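Local coordinates for protein beta-Lactamase/D-Alanine Carboxypeptidase (Pseudomonas syringae pv. tomato, PDB 5EVI) that probably hydrolyses beta-lactams to substituted beta-amino acids, as a member of the class-C beta-lactamase family associated with antibiotic resistance, at residues S33-R38 against D234-V239. Sequence-based numbering, arbitrary orientation.
Sequences SIAITR and DLIRFV
I236 does nearly all the work on the helix side. I236 CB lies 3.5 Å from A35 CB. I236 CA and A35 CA, 6.2 Å apart, are the nearest pair of CA atoms between the segments. CG1 of I236 stands anti to the backbone N (chi1 -162°) and reaches along the strand from A35 to T37, while the CG2 branch stays beside A35. At the tip, I236 CD1 ends 3.6 Å from T37 CG2, the two side chains crossing obliquely. One turn on, V239 adds a lighter touch: V239 CG1 lies 4.3 Å from T37 CG2. T37 is thus split in its roles: CG2 packs against the helix, whereas OG1, anti to its own N (chi1 -176°), hydrogen-bonds to E240 just past V239. No hydrogen bond joins the two segments themselves; the contact is buried and apolar. F44 and V340 of the flanking strands extend the same apolar layer, and I359 packs on I34 and I36, which face the other side of the strand. Segments 33-38 and 234-239 run 30° apart. Helix 232-243 packs on this face of the sheet and helix 349-363 on the other, giving the helix-flanked antiparallel sheet of the serine beta-lactamase and penicillin-binding-protein fold, as in class-C enzymes.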
ATOM      1  N   SER D  33      -3.338 -12.768  10.850  1.00 22.12           N
ATOM      2  CA  SER D  33      -3.780 -13.524   9.685  1.00 21.38           C
ATOM      3  C   SER D  33      -2.703 -13.472   8.608  1.00 20.72           C
ATOM      4  O   SER D  33      -2.159 -12.416   8.334  1.00 19.91           O
ATOM      5  CB  SER D  33      -5.096 -12.966   9.144  1.00 21.78           C
ATOM      6  OG  SER D  33      -5.486 -13.639   7.969  1.00 22.10           O
ATOM      7  N   ILE D  34      -2.411 -14.632   8.020  1.00 20.76           N
ATOM      8  CA  ILE D  34      -1.377 -14.793   6.974  1.00 20.81           C
ATOM      9  C   ILE D  34      -2.021 -15.494   5.776  1.00 20.86           C
ATOM     10  O   ILE D  34      -2.665 -16.522   5.951  1.00 21.70           O
ATOM     11  CB  ILE D  34      -0.184 -15.629   7.505  1.00 20.87           C
ATOM     12  CG1 ILE D  34       0.506 -14.912   8.666  1.00 21.24           C
ATOM     13  CG2 ILE D  34       0.823 -15.952   6.397  1.00 20.86           C
ATOM     14  CD1 ILE D  34       1.494 -15.758   9.453  1.00 21.15           C
ATOM     15  N   ALA D  35      -1.885 -14.909   4.590  1.00 20.87           N
ATOM     16  CA  ALA D  35      -2.223 -15.554   3.316  1.00 21.24           C
ATOM     17  C   ALA D  35      -0.941 -15.784   2.527  1.00 21.59           C
ATOM     18  O   ALA D  35      -0.106 -14.893   2.472  1.00 21.99           O
ATOM     19  CB  ALA D  35      -3.148 -14.653   2.524  1.00 21.56           C
ATOM     20  N   ILE D  36      -0.799 -16.963   1.918  1.00 22.31           N
ATOM     21  CA  ILE D  36       0.297 -17.248   0.979  1.00 22.88           C
ATOM     22  C   ILE D  36      -0.279 -17.718  -0.351  1.00 23.16           C
ATOM     23  O   ILE D  36      -1.225 -18.501  -0.371  1.00 23.11           O
ATOM     24  CB  ILE D  36       1.259 -18.337   1.522  1.00 23.48           C
ATOM     25  CG1 ILE D  36       1.731 -17.986   2.936  1.00 24.09           C
ATOM     26  CG2 ILE D  36       2.467 -18.500   0.593  1.00 23.96           C
ATOM     27  CD1 ILE D  36       2.460 -19.117   3.634  1.00 24.44           C
ATOM     28  N   THR D  37       0.305 -17.262  -1.460  1.00 23.35           N
ATOM     29  CA  THR D  37      -0.103 -17.736  -2.781  1.00 23.61           C
ATOM     30  C   THR D  37       1.153 -18.274  -3.474  1.00 24.17           C
ATOM     31  O   THR D  37       2.223 -17.676  -3.377  1.00 23.13           O
ATOM     32  CB  THR D  37      -0.875 -16.665  -3.586  1.00 23.32           C
ATOM     33  OG1 THR D  37      -1.332 -17.218  -4.835  1.00 23.35           O
ATOM     34  CG2 THR D  37      -0.042 -15.401  -3.810  1.00 23.33           C
ATOM     35  N   ARG D  38       1.012 -19.444  -4.103  1.00 24.37           N
ATOM     36  CA  ARG D  38       2.128 -20.153  -4.734  1.00 26.08           C
ATOM     37  C   ARG D  38       1.562 -20.829  -5.985  1.00 26.39           C
ATOM     38  O   ARG D  38       0.794 -21.797  -5.873  1.00 24.51           O
ATOM     39  CB  ARG D  38       2.720 -21.190  -3.760  1.00 27.39           C
ATOM     40  CG  ARG D  38       4.236 -21.168  -3.654  1.00 29.42           C
ATOM     41  CD  ARG D  38       4.935 -22.045  -4.691  1.00 29.84           C
ATOM     42  NE  ARG D  38       5.031 -23.432  -4.254  1.00 31.40           N
ATOM     43  CZ  ARG D  38       5.760 -24.387  -4.844  1.00 31.88           C
ATOM     44  NH1 ARG D  38       5.758 -25.615  -4.331  1.00 32.33           N
ATOM     45  NH2 ARG D  38       6.503 -24.132  -5.926  1.00 32.21           N
ATOM     46  N   ASP D 234      -9.176 -11.236   0.770  1.00 59.43           N
ATOM     47  CA  ASP D 234      -9.298 -10.164  -0.228  1.00 64.31           C
ATOM     48  C   ASP D 234      -7.937  -9.639  -0.682  1.00 66.98           C
ATOM     49  O   ASP D 234      -7.713  -9.463  -1.877  1.00 66.31           O
ATOM     50  CB  ASP D 234     -10.151  -8.996   0.288  1.00 67.23           C
ATOM     51  CG  ASP D 234     -11.637  -9.204   0.048  1.00 71.97           C
ATOM     52  OD1 ASP D 234     -12.150 -10.307   0.334  1.00 73.38           O
ATOM     53  OD2 ASP D 234     -12.295  -8.256  -0.432  1.00 73.05           O
ATOM     54  N   LEU D 235      -7.038  -9.390   0.268  1.00101.89           N
ATOM     55  CA  LEU D 235      -5.751  -8.767  -0.050  1.00114.07           C
ATOM     56  C   LEU D 235      -4.814  -9.699  -0.834  1.00 65.83           C
ATOM     57  O   LEU D 235      -4.046  -9.223  -1.666  1.00 63.89           O
ATOM     58  CB  LEU D 235      -5.067  -8.226   1.215  1.00156.87           C
ATOM     59  CG  LEU D 235      -4.018  -7.120   1.026  1.00155.90           C
ATOM     60  CD1 LEU D 235      -4.608  -5.908   0.309  1.00149.48           C
ATOM     61  CD2 LEU D 235      -3.408  -6.721   2.370  1.00149.85           C
ATOM     62  N   ILE D 236      -4.882 -11.008  -0.582  1.00 60.09           N
ATOM     63  CA  ILE D 236      -4.109 -11.988  -1.368  1.00 56.79           C
ATOM     64  C   ILE D 236      -4.627 -12.115  -2.815  1.00 54.83           C
ATOM     65  O   ILE D 236      -3.861 -12.459  -3.716  1.00 52.36           O
ATOM     66  CB  ILE D 236      -4.035 -13.372  -0.664  1.00 56.99           C
ATOM     67  CG1 ILE D 236      -2.900 -14.248  -1.231  1.00 57.27           C
ATOM     68  CG2 ILE D 236      -5.357 -14.120  -0.749  1.00 56.64           C
ATOM     69  CD1 ILE D 236      -1.501 -13.729  -0.967  1.00 57.16           C
ATOM     70  N   ARG D 237      -5.915 -11.837  -3.029  1.00 52.35           N
ATOM     71  CA  ARG D 237      -6.488 -11.747  -4.385  1.00 51.60           C
ATOM     72  C   ARG D 237      -5.918 -10.546  -5.146  1.00 47.85           C
ATOM     73  O   ARG D 237      -5.624 -10.649  -6.339  1.00 45.58           O
ATOM     74  CB  ARG D 237      -8.019 -11.649  -4.331  1.00 53.63           C
ATOM     75  CG  ARG D 237      -8.729 -11.939  -5.648  1.00 56.38           C
ATOM     76  CD  ARG D 237     -10.185 -11.500  -5.600  1.00 57.88           C
ATOM     77  NE  ARG D 237     -11.055 -12.331  -6.431  1.00 61.14           N
ATOM     78  CZ  ARG D 237     -11.269 -12.180  -7.744  1.00 63.05           C
ATOM     79  NH1 ARG D 237     -10.671 -11.216  -8.452  1.00 64.01           N
ATOM     80  NH2 ARG D 237     -12.095 -13.018  -8.369  1.00 63.86           N
ATOM     81  N   PHE D 238      -5.778  -9.416  -4.451  1.00 44.20           N
ATOM     82  CA  PHE D 238      -5.138  -8.228  -5.017  1.00 42.23           C
ATOM     83  C   PHE D 238      -3.660  -8.479  -5.324  1.00 40.81           C
ATOM     84  O   PHE D 238      -3.150  -7.973  -6.316  1.00 38.67           O
ATOM     85  CB  PHE D 238      -5.292  -7.029  -4.076  1.00 41.64           C
ATOM     86  CG  PHE D 238      -4.792  -5.729  -4.652  1.00 41.18           C
ATOM     87  CD1 PHE D 238      -5.297  -5.242  -5.855  1.00 40.71           C
ATOM     88  CD2 PHE D 238      -3.829  -4.980  -3.986  1.00 41.23           C
ATOM     89  CE1 PHE D 238      -4.843  -4.042  -6.386  1.00 40.77           C
ATOM     90  CE2 PHE D 238      -3.372  -3.777  -4.511  1.00 40.65           C
ATOM     91  CZ  PHE D 238      -3.880  -3.306  -5.713  1.00 40.24           C
ATOM     92  N   VAL D 239      -2.986  -9.252  -4.471  1.00 40.68           N
ATOM     93  CA  VAL D 239      -1.610  -9.707  -4.741  1.00 41.40           C
ATOM     94  C   VAL D 239      -1.575 -10.611  -5.988  1.00 41.82           C
ATOM     95  O   VAL D 239      -0.684 -10.483  -6.833  1.00 41.88           O
ATOM     96  CB  VAL D 239      -0.992 -10.428  -3.514  1.00 41.05           C
ATOM     97  CG1 VAL D 239       0.338 -11.097  -3.863  1.00 42.36           C
ATOM     98  CG2 VAL D 239      -0.793  -9.447  -2.371  1.00 40.63           C
TER